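Local coordinates for phenazine biosynthesis protein, PhzF family (Bacillus anthracis, PDB 3EDN) that is a PhzF-family protein with the diaminopimelate epimerase-like fold and probably acts as an isomerase-like enzyme in phenazine-type biosynthesis, at residues A[246-256]-A[267-275]; A[123-131]-A[155-163]. All coordinates share one frame; numbering follows the deposited sequence. Where two conformers were deposited one is given.

Contact 1 (A[246-256]-A[267-275]); sequences KDFDHEMELIV and RVTVYVTKD. With SO4 (sulfate ion), chain I.
Lys274 and Phe248 meet at the open end of the antiparallel hairpin formed by strands 251-258 and 266-273. The lysine chain lies over one face of the phenyl ring, with CE 3.7 Å from the Phe248 ring centroid in a CH-pi contact. In one of its two conformers, Met252 puts CG over the opposite face, and the ring is then sandwiched. Phe248 CZ also reaches Val272 CG1, at 4.0 Å.

Next along the strands, Met252, Leu254 and Val256 pack beside Val272, Val270 and Val268 on one face of the hairpin. In that same conformer the Met252 chain is bent at chi2 (94°), which brings SE to 3.7 Å from Val272 CG2. Helix 230-244 covers this face through Tyr240, Ser233 and Ala241. On the other face, Glu253 runs alongside the Tyr271 ring, and one water bridges Glu253 OE1 and Tyr271 OH. Ile255 CG2 fits against Arg267 CB and CD, while the guanidinium turns to Asp206.

Seven backbone hydrogen bonds zip the strands, ending at Lys274 N and His250 O. Lys274 NZ then bonds Phe248 O at 2.8 Å and makes a cation-pi contact with the same residue's ring. One ammonium therefore ties down both the backbone and the side chain of Phe248.

Contact 2 (A[123-131]-A[155-163]); sequences QTAPQFKDF and IVYGSTGNW. With SO4 (sulfate ion), chain F.
This is a partly buried antiparallel strand pairing in the diaminopimelate epimerase-like fold. Strand 127-130 lies beside strand 156-159, and helix 230-244 packs against Pro126, Val156 and Thr160. Backbone bonds join Gln127 to Ser159 and Lys129 to Tyr157, two in each pair. Phe131 N extends the ladder with a longer bond of 3.3 Å to Ile155 O.

Gly158 faces Phe128 in a non-hydrogen-bonded pair. The Phe128 ring lies close to the glycine, and its CD1 touches Val156 CG2 at 3.7 Å. On the other face of the strands, the side chains of Gln127 and Lys129 cross the Trp163 indole at about a right angle and touch its CH2/CZ2 corner. Gln127 CB is 3.6 Å from Trp163 CH2, and Ser159 CB covers one indole face. Phe131 has CG anti to its backbone N (chi1 169°), which lays its ring beside Ile155 CG2. The Tyr157 hydroxyl lies at the edge of that ring.

Beyond the strands the chain turns at Thr160. Ser159 OG accepts from Gly161 N in an ST turn. A water bonds Ala125 O, Gln127 NE2 and Ser159 O, bridging the two segments. Thr160 OG1 donates to Gln123 OE1 at 2.7 Å, arriving from above the amide plane, 53° out of it.

In the fold
Contacts 1 and 2 are both antiparallel strand pairs, and both are partly buried. Their centres are 16 Å apart, and their nearest atoms about 6 Å, without touching. Helix 230-244 packs against both, and strand 282-298 also reaches both. The side toward the helix is the buried one: Val256, Val268 and Val272 in contact 1, Pro126, Val156 and Thr160 in contact 2. His250 and Glu253 in contact 1 are exposed, as are Gln127 and Lys129 in contact 2. Contact 1 joins one hairpin, whereas 23 residues, including helix 135-141, separate the segments of contact 2. Contact 1 is mainly aliphatic, with a lysine closing its outer end. Contact 2 relies more on aromatic rings, with threonine, glutamine and water beyond its strands.

Contact 1 (A[246-256]-A[267-275])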
loop_
_atom_site.group_PDB
_atom_site.type_symbol
_atom_site.label_atom_id
_atom_site.label_comp_id
_atom_site.label_asym_id
_atom_site.label_seq_id
_atom_site.Cartn_x
_atom_site.Cartn_y
_atom_site.Cartn_z
ATOM N N LYS A 246 23.959 29.142 -27.446
ATOM C CA LYS A 246 24.776 27.927 -27.436
ATOM C C LYS A 246 26.154 28.111 -26.829
ATOM O O LYS A 246 26.828 27.129 -26.505
ATOM C CB LYS A 246 24.986 27.416 -28.855
ATOM C CG LYS A 246 23.736 27.062 -29.596
ATOM C CD LYS A 246 24.150 26.492 -30.919
ATOM C CE LYS A 246 23.298 27.005 -32.040
ATOM N NZ LYS A 246 23.861 26.485 -33.311
ATOM N N ASP A 247 26.580 29.362 -26.703
ATOM C CA ASP A 247 27.950 29.648 -26.311
ATOM C C ASP A 247 28.081 29.764 -24.810
ATOM O O ASP A 247 27.959 30.851 -24.241
ATOM C CB ASP A 247 28.460 30.922 -26.978
ATOM C CG ASP A 247 29.944 31.134 -26.759
ATOM O OD1 ASP A 247 30.609 30.205 -26.245
ATOM O OD2 ASP A 247 30.442 32.226 -27.097
ATOM N N PHE A 248 28.341 28.635 -24.168
ATOM C CA PHE A 248 28.600 28.635 -22.751
ATOM C C PHE A 248 29.654 27.601 -22.416
ATOM O O PHE A 248 29.869 26.628 -23.154
ATOM C CB PHE A 248 27.306 28.422 -21.946
ATOM C CG PHE A 248 26.757 27.022 -22.003
ATOM C CD1 PHE A 248 26.924 26.166 -20.936
ATOM C CD2 PHE A 248 26.028 26.582 -23.105
ATOM C CE1 PHE A 248 26.401 24.885 -20.963
ATOM C CE2 PHE A 248 25.508 25.306 -23.145
ATOM C CZ PHE A 248 25.689 24.455 -22.075
ATOM N N ASP A 249 30.347 27.842 -21.318
ATOM C CA ASP A 249 31.307 26.892 -20.829
ATOM C C ASP A 249 30.762 26.220 -19.582
ATOM O O ASP A 249 30.361 26.896 -18.611
ATOM C CB ASP A 249 32.646 27.577 -20.547
ATOM C CG ASP A 249 33.204 28.279 -21.774
ATOM O OD1 ASP A 249 33.141 27.696 -22.879
ATOM O OD2 ASP A 249 33.706 29.413 -21.633
ATOM N N HIS A 250 30.709 24.891 -19.660
ATOM C CA HIS A 250 30.433 24.009 -18.533
ATOM C C HIS A 250 28.985 24.047 -18.028
ATOM O O HIS A 250 28.331 23.015 -17.943
ATOM C CB HIS A 250 31.442 24.260 -17.396
ATOM C CG HIS A 250 31.155 23.491 -16.142
ATOM N ND1 HIS A 250 31.309 24.037 -14.887
ATOM C CD2 HIS A 250 30.719 22.222 -15.949
ATOM C CE1 HIS A 250 30.983 23.139 -13.973
ATOM N NE2 HIS A 250 30.621 22.029 -14.591
ATOM N N GLU A 251 28.488 25.231 -17.707
ATOM C CA GLU A 251 27.223 25.314 -16.980
ATOM C C GLU A 251 26.538 26.625 -17.290
ATOM O O GLU A 251 27.166 27.675 -17.357
ATOM C CB GLU A 251 27.477 25.221 -15.460
ATOM C CG GLU A 251 28.508 26.257 -14.934
ATOM C CD GLU A 251 28.887 26.094 -13.464
ATOM O OE1 GLU A 251 28.552 25.064 -12.844
ATOM O OE2 GLU A 251 29.544 27.017 -12.929
HETATM N N MSE A 252 25.224 26.569 -17.461
HETATM C CA MSE A 252 24.447 27.779 -17.592
HETATM C C MSE A 252 23.103 27.528 -16.930
HETATM O O MSE A 252 22.722 26.387 -16.708
HETATM C CB MSE A 252 24.280 28.118 -19.065
HETATM C CG MSE A 252 23.552 27.041 -19.811
HETATM SE SE MSE A 252 21.675 27.475 -19.878
HETATM C CE MSE A 252 21.783 28.263 -21.639
ATOM N N GLU A 253 22.411 28.593 -16.571
ATOM C CA GLU A 253 21.062 28.415 -16.070
ATOM C C GLU A 253 20.149 29.475 -16.639
ATOM O O GLU A 253 20.599 30.544 -17.060
ATOM C CB GLU A 253 21.022 28.404 -14.541
ATOM C CG GLU A 253 20.990 29.746 -13.861
ATOM C CD GLU A 253 21.114 29.590 -12.350
ATOM O OE1 GLU A 253 20.132 29.888 -11.632
ATOM O OE2 GLU A 253 22.177 29.109 -11.886
ATOM N N LEU A 254 18.864 29.156 -16.682
ATOM C CA LEU A 254 17.877 30.123 -17.097
ATOM C C LEU A 254 16.602 29.889 -16.316
ATOM O O LEU A 254 16.416 28.824 -15.743
ATOM C CB LEU A 254 17.594 29.988 -18.592
ATOM C CG LEU A 254 16.865 28.726 -19.068
ATOM C CD1 LEU A 254 16.001 29.045 -20.295
ATOM C CD2 LEU A 254 17.814 27.570 -19.330
ATOM N N ILE A 255 15.735 30.887 -16.303
ATOM C CA ILE A 255 14.434 30.740 -15.660
ATOM C C ILE A 255 13.417 30.810 -16.776
ATOM O O ILE A 255 13.512 31.670 -17.666
ATOM C CB ILE A 255 14.149 31.829 -14.599
ATOM C CG1 ILE A 255 15.243 31.820 -13.522
ATOM C CG2 ILE A 255 12.817 31.562 -13.930
ATOM C CD1 ILE A 255 15.122 32.941 -12.480
ATOM N N VAL A 256 12.459 29.887 -16.740
ATOM C CA VAL A 256 11.330 29.917 -17.640
ATOM C C VAL A 256 10.075 30.221 -16.840
ATOM O O VAL A 256 10.013 29.925 -15.636
ATOM C CB VAL A 256 11.184 28.599 -18.449
ATOM C CG1 VAL A 256 12.488 28.286 -19.166
ATOM C CG2 VAL A 256 10.818 27.436 -17.558
ATOM N N ARG A 267 7.381 29.796 -12.196
ATOM C CA ARG A 267 8.759 29.905 -12.667
ATOM C C ARG A 267 9.493 28.614 -12.351
ATOM O O ARG A 267 9.333 28.032 -11.281
ATOM C CB ARG A 267 9.472 31.109 -12.049
ATOM C CG ARG A 267 9.002 32.446 -12.612
ATOM C CD ARG A 267 9.920 33.597 -12.216
ATOM N NE ARG A 267 9.939 33.841 -10.772
ATOM C CZ ARG A 267 9.087 34.641 -10.129
ATOM N NH1 ARG A 267 8.139 35.286 -10.798
ATOM N NH2 ARG A 267 9.188 34.804 -8.812
ATOM N N VAL A 268 10.273 28.154 -13.315
ATOM C CA VAL A 268 11.130 26.998 -13.135
ATOM C C VAL A 268 12.550 27.389 -13.499
ATOM O O VAL A 268 12.787 27.981 -14.557
ATOM C CB VAL A 268 10.698 25.816 -13.991
ATOM C CG1 VAL A 268 11.556 24.591 -13.671
ATOM C CG2 VAL A 268 9.233 25.521 -13.758
ATOM N N THR A 269 13.492 27.101 -12.605
ATOM C CA THR A 269 14.906 27.299 -12.930
ATOM C C THR A 269 15.469 26.048 -13.587
ATOM O O THR A 269 15.280 24.943 -13.092
ATOM C CB THR A 269 15.694 27.690 -11.670
ATOM O OG1 THR A 269 15.138 28.904 -11.141
ATOM C CG2 THR A 269 17.176 27.918 -11.996
ATOM N N VAL A 270 16.136 26.229 -14.724
ATOM C CA VAL A 270 16.704 25.106 -15.468
ATOM C C VAL A 270 18.209 25.235 -15.546
ATOM O O VAL A 270 18.707 26.286 -15.958
ATOM C CB VAL A 270 16.096 24.969 -16.877
ATOM C CG1 VAL A 270 16.590 23.664 -17.541
ATOM C CG2 VAL A 270 14.559 25.025 -16.801
ATOM N N TYR A 271 18.910 24.185 -15.130
ATOM C CA TYR A 271 20.375 24.158 -15.172
ATOM C C TYR A 271 20.824 23.225 -16.284
ATOM O O TYR A 271 20.376 22.069 -16.366
ATOM C CB TYR A 271 20.945 23.653 -13.846
ATOM C CG TYR A 271 20.416 24.384 -12.641
ATOM C CD1 TYR A 271 21.165 25.367 -12.026
ATOM C CD2 TYR A 271 19.145 24.100 -12.135
ATOM C CE1 TYR A 271 20.669 26.058 -10.915
ATOM C CE2 TYR A 271 18.653 24.770 -11.051
ATOM C CZ TYR A 271 19.412 25.737 -10.441
ATOM O OH TYR A 271 18.898 26.403 -9.342
ATOM N N VAL A 272 21.689 23.734 -17.159
ATOM C CA VAL A 272 22.164 22.956 -18.297
ATOM C C VAL A 272 23.666 22.803 -18.141
ATOM O O VAL A 272 24.377 23.802 -18.024
ATOM C CB VAL A 272 21.872 23.662 -19.619
ATOM C CG1 VAL A 272 22.253 22.754 -20.789
ATOM C CG2 VAL A 272 20.399 24.037 -19.704
ATOM N N THR A 273 24.126 21.557 -18.079
ATOM C CA THR A 273 25.547 21.288 -17.821
ATOM C C THR A 273 26.132 20.448 -18.939
ATOM O O THR A 273 25.483 19.535 -19.459
ATOM C CB THR A 273 25.726 20.556 -16.485
ATOM O OG1 THR A 273 25.246 21.399 -15.427
ATOM C CG2 THR A 273 27.196 20.216 -16.232
ATOM N N LYS A 274 27.356 20.755 -19.343
ATOM C CA LYS A 274 28.044 19.827 -20.218
ATOM C C LYS A 274 29.372 19.421 -19.612
ATOM O O LYS A 274 30.055 20.216 -18.960
ATOM C CB LYS A 274 28.200 20.355 -21.638
ATOM C CG LYS A 274 28.957 21.641 -21.759
ATOM C CD LYS A 274 28.791 22.227 -23.170
ATOM C CE LYS A 274 29.116 23.710 -23.176
ATOM N NZ LYS A 274 29.220 24.268 -24.554
ATOM N N ASP A 275 29.691 18.153 -19.794
ATOM C CA ASP A 275 30.938 17.609 -19.315
ATOM C C ASP A 275 31.619 16.988 -20.511
ATOM O O ASP A 275 30.950 16.442 -21.385
ATOM C CB ASP A 275 30.669 16.552 -18.245
ATOM C CG ASP A 275 31.946 16.001 -17.638
ATOM O OD1 ASP A 275 32.296 16.448 -16.523
ATOM O OD2 ASP A 275 32.605 15.129 -18.264
HETATM S S SO4 I . 30.681 31.121 -20.078
HETATM O O1 SO4 I . 31.239 31.793 -18.910
HETATM O O2 SO4 I . 29.895 32.074 -20.857
HETATM O O3 SO4 I . 31.763 30.592 -20.907
HETATM O O4 SO4 I . 29.835 30.015 -19.646
HETATM O O HOH W 1 20.269 28.573 -9.197
#

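Contact 2 (A[123-131]-A[155-163])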
loop_
_atom_site.group_PDB
_atom_site.type_symbol
_atom_site.label_atom_id
_atom_site.label_comp_id
_atom_site.label_asym_id
_atom_site.label_seq_id
_atom_site.Cartn_x
_atom_site.Cartn_y
_atom_site.Cartn_z
ATOM N N GLN A 123 16.795 15.616 -14.358
ATOM C CA GLN A 123 15.887 15.018 -15.333
ATOM C C GLN A 123 16.667 14.076 -16.245
ATOM O O GLN A 123 17.883 13.989 -16.162
ATOM C CB GLN A 123 15.191 16.105 -16.143
ATOM C CG GLN A 123 14.213 16.904 -15.270
ATOM C CD GLN A 123 13.380 17.883 -16.060
ATOM O OE1 GLN A 123 13.730 18.231 -17.184
ATOM N NE2 GLN A 123 12.288 18.367 -15.452
ATOM N N THR A 124 15.948 13.361 -17.097
ATOM C CA THR A 124 16.577 12.466 -18.061
ATOM C C THR A 124 17.245 13.287 -19.166
ATOM O O THR A 124 16.756 14.361 -19.536
ATOM C CB THR A 124 15.533 11.498 -18.654
ATOM O OG1 THR A 124 14.860 10.822 -17.585
ATOM C CG2 THR A 124 16.197 10.468 -19.549
ATOM N N ALA A 125 18.370 12.794 -19.684
ATOM C CA ALA A 125 19.094 13.508 -20.725
ATOM C C ALA A 125 18.194 13.834 -21.911
ATOM O O ALA A 125 17.380 13.007 -22.321
ATOM C CB ALA A 125 20.315 12.708 -21.190
ATOM N N PRO A 126 18.315 15.055 -22.454
ATOM C CA PRO A 126 17.360 15.452 -23.500
ATOM C C PRO A 126 17.466 14.709 -24.836
ATOM O O PRO A 126 18.571 14.354 -25.288
ATOM C CB PRO A 126 17.656 16.947 -23.696
ATOM C CG PRO A 126 19.047 17.129 -23.199
ATOM C CD PRO A 126 19.285 16.118 -22.139
ATOM N N GLN A 127 16.305 14.502 -25.449
ATOM C CA GLN A 127 16.179 13.974 -26.802
ATOM C C GLN A 127 15.328 14.936 -27.612
ATOM O O GLN A 127 14.309 15.436 -27.126
ATOM C CB GLN A 127 15.468 12.626 -26.780
ATOM C CG GLN A 127 16.140 11.573 -25.944
ATOM C CD GLN A 127 15.289 10.331 -25.892
ATOM O OE1 GLN A 127 15.197 9.602 -26.874
ATOM N NE2 GLN A 127 14.611 10.112 -24.765
ATOM N N PHE A 128 15.734 15.177 -28.857
ATOM C CA PHE A 128 14.946 15.967 -29.803
ATOM C C PHE A 128 14.703 15.207 -31.106
ATOM O O PHE A 128 15.553 14.422 -31.538
ATOM C CB PHE A 128 15.682 17.262 -30.148
ATOM C CG PHE A 128 15.809 18.229 -28.997
ATOM C CD1 PHE A 128 14.725 18.987 -28.578
ATOM C CD2 PHE A 128 17.025 18.394 -28.362
ATOM C CE1 PHE A 128 14.840 19.877 -27.514
ATOM C CE2 PHE A 128 17.166 19.286 -27.299
ATOM C CZ PHE A 128 16.069 20.029 -26.869
ATOM N N LYS A 129 13.561 15.479 -31.737
ATOM C CA LYS A 129 13.276 15.028 -33.108
ATOM C C LYS A 129 12.676 16.205 -33.871
ATOM O O LYS A 129 11.877 16.948 -33.311
ATOM C CB LYS A 129 12.257 13.892 -33.082
ATOM C CG LYS A 129 12.651 12.715 -32.220
ATOM C CD LYS A 129 11.570 11.623 -32.230
ATOM C CE LYS A 129 12.049 10.343 -31.543
ATOM N NZ LYS A 129 13.043 9.585 -32.381
ATOM N N ASP A 130 13.029 16.387 -35.146
ATOM C CA ASP A 130 12.436 17.483 -35.916
ATOM C C ASP A 130 10.952 17.227 -36.172
ATOM O O ASP A 130 10.525 16.085 -36.299
ATOM C CB ASP A 130 13.185 17.725 -37.238
ATOM C CG ASP A 130 14.378 18.666 -37.077
ATOM O OD1 ASP A 130 14.819 18.921 -35.931
ATOM O OD2 ASP A 130 14.883 19.169 -38.109
ATOM N N PHE A 131 10.165 18.295 -36.191
ATOM C CA PHE A 131 8.763 18.197 -36.542
ATOM C C PHE A 131 8.654 18.347 -38.046
ATOM O O PHE A 131 9.058 19.374 -38.594
ATOM C CB PHE A 131 7.957 19.290 -35.840
ATOM C CG PHE A 131 6.555 19.419 -36.352
ATOM C CD1 PHE A 131 5.593 18.480 -36.015
ATOM C CD2 PHE A 131 6.196 20.480 -37.167
ATOM C CE1 PHE A 131 4.301 18.596 -36.483
ATOM C CE2 PHE A 131 4.903 20.606 -37.643
ATOM C CZ PHE A 131 3.951 19.659 -37.302
ATOM N N ILE A 155 10.643 24.088 -34.871
ATOM C CA ILE A 155 9.632 23.325 -34.150
ATOM C C ILE A 155 10.194 21.926 -33.974
ATOM O O ILE A 155 10.625 21.293 -34.951
ATOM C CB ILE A 155 8.297 23.284 -34.910
ATOM C CG1 ILE A 155 7.800 24.705 -35.212
ATOM C CG2 ILE A 155 7.260 22.488 -34.120
ATOM C CD1 ILE A 155 6.660 24.748 -36.259
ATOM N N VAL A 156 10.239 21.449 -32.731
ATOM C CA VAL A 156 10.805 20.138 -32.452
ATOM C C VAL A 156 10.002 19.420 -31.382
ATOM O O VAL A 156 9.362 20.052 -30.543
ATOM C CB VAL A 156 12.275 20.215 -31.967
ATOM C CG1 VAL A 156 13.156 20.854 -33.025
ATOM C CG2 VAL A 156 12.386 20.962 -30.621
ATOM N N TYR A 157 10.028 18.100 -31.434
ATOM C CA TYR A 157 9.620 17.261 -30.311
ATOM C C TYR A 157 10.813 17.223 -29.384
ATOM O O TYR A 157 11.944 17.072 -29.847
ATOM C CB TYR A 157 9.368 15.823 -30.779
ATOM C CG TYR A 157 8.191 15.614 -31.707
ATOM C CD1 TYR A 157 6.898 15.480 -31.199
ATOM C CD2 TYR A 157 8.369 15.527 -33.087
ATOM C CE1 TYR A 157 5.798 15.279 -32.043
ATOM C CE2 TYR A 157 7.282 15.327 -33.940
ATOM C CZ TYR A 157 6.005 15.204 -33.405
ATOM O OH TYR A 157 4.928 14.997 -34.230
ATOM N N GLY A 158 10.571 17.351 -28.084
ATOM C CA GLY A 158 11.642 17.273 -27.098
ATOM C C GLY A 158 11.206 16.512 -25.855
ATOM O O GLY A 158 10.030 16.510 -25.495
ATOM N N SER A 159 12.145 15.826 -25.212
ATOM C CA SER A 159 11.856 15.081 -23.992
ATOM C C SER A 159 13.029 15.128 -23.038
ATOM O O SER A 159 14.175 14.885 -23.451
ATOM C CB SER A 159 11.619 13.613 -24.311
ATOM O OG SER A 159 11.616 12.858 -23.109
ATOM N N THR A 160 12.735 15.413 -21.769
ATOM C CA THR A 160 13.660 15.115 -20.666
ATOM C C THR A 160 12.970 14.139 -19.699
ATOM O O THR A 160 13.244 14.134 -18.493
ATOM C CB THR A 160 14.111 16.386 -19.928
ATOM O OG1 THR A 160 12.949 17.130 -19.514
ATOM C CG2 THR A 160 15.025 17.240 -20.821
ATOM N N GLY A 161 12.090 13.310 -20.250
ATOM C CA GLY A 161 11.275 12.382 -19.458
ATOM C C GLY A 161 9.895 12.182 -20.066
ATOM O O GLY A 161 9.342 11.086 -20.006
ATOM N N ASN A 162 9.347 13.240 -20.662
ATOM C CA ASN A 162 8.063 13.168 -21.369
ATOM C C ASN A 162 8.136 13.971 -22.653
ATOM O O ASN A 162 8.785 15.011 -22.690
ATOM C CB ASN A 162 6.955 13.716 -20.470
ATOM C CG ASN A 162 6.763 12.868 -19.226
ATOM O OD1 ASN A 162 6.042 11.870 -19.251
ATOM N ND2 ASN A 162 7.437 13.234 -18.151
ATOM N N TRP A 163 7.470 13.505 -23.707
ATOM C CA TRP A 163 7.553 14.169 -25.003
ATOM C C TRP A 163 6.587 15.337 -25.122
ATOM O O TRP A 163 5.376 15.184 -24.906
ATOM C CB TRP A 163 7.292 13.178 -26.148
ATOM C CG TRP A 163 8.446 12.250 -26.429
ATOM C CD1 TRP A 163 8.554 10.932 -26.073
ATOM C CD2 TRP A 163 9.662 12.580 -27.119
ATOM N NE1 TRP A 163 9.764 10.427 -26.485
ATOM C CE2 TRP A 163 10.456 11.412 -27.146
ATOM C CE3 TRP A 163 10.153 13.752 -27.721
ATOM C CZ2 TRP A 163 11.714 11.381 -27.738
ATOM C CZ3 TRP A 163 11.405 13.721 -28.320
ATOM C CH2 TRP A 163 12.171 12.538 -28.323
HETATM S S SO4 F . 5.274 10.526 -22.645
HETATM O O1 SO4 F . 5.500 9.338 -21.821
HETATM O O2 SO4 F . 4.805 11.617 -21.806
HETATM O O3 SO4 F . 6.477 10.862 -23.370
HETATM O O4 SO4 F . 4.248 10.244 -23.641
HETATM O O HOH W 2 13.242 12.683 -15.811
HETATM O O HOH W 3 14.835 12.067 -22.630
#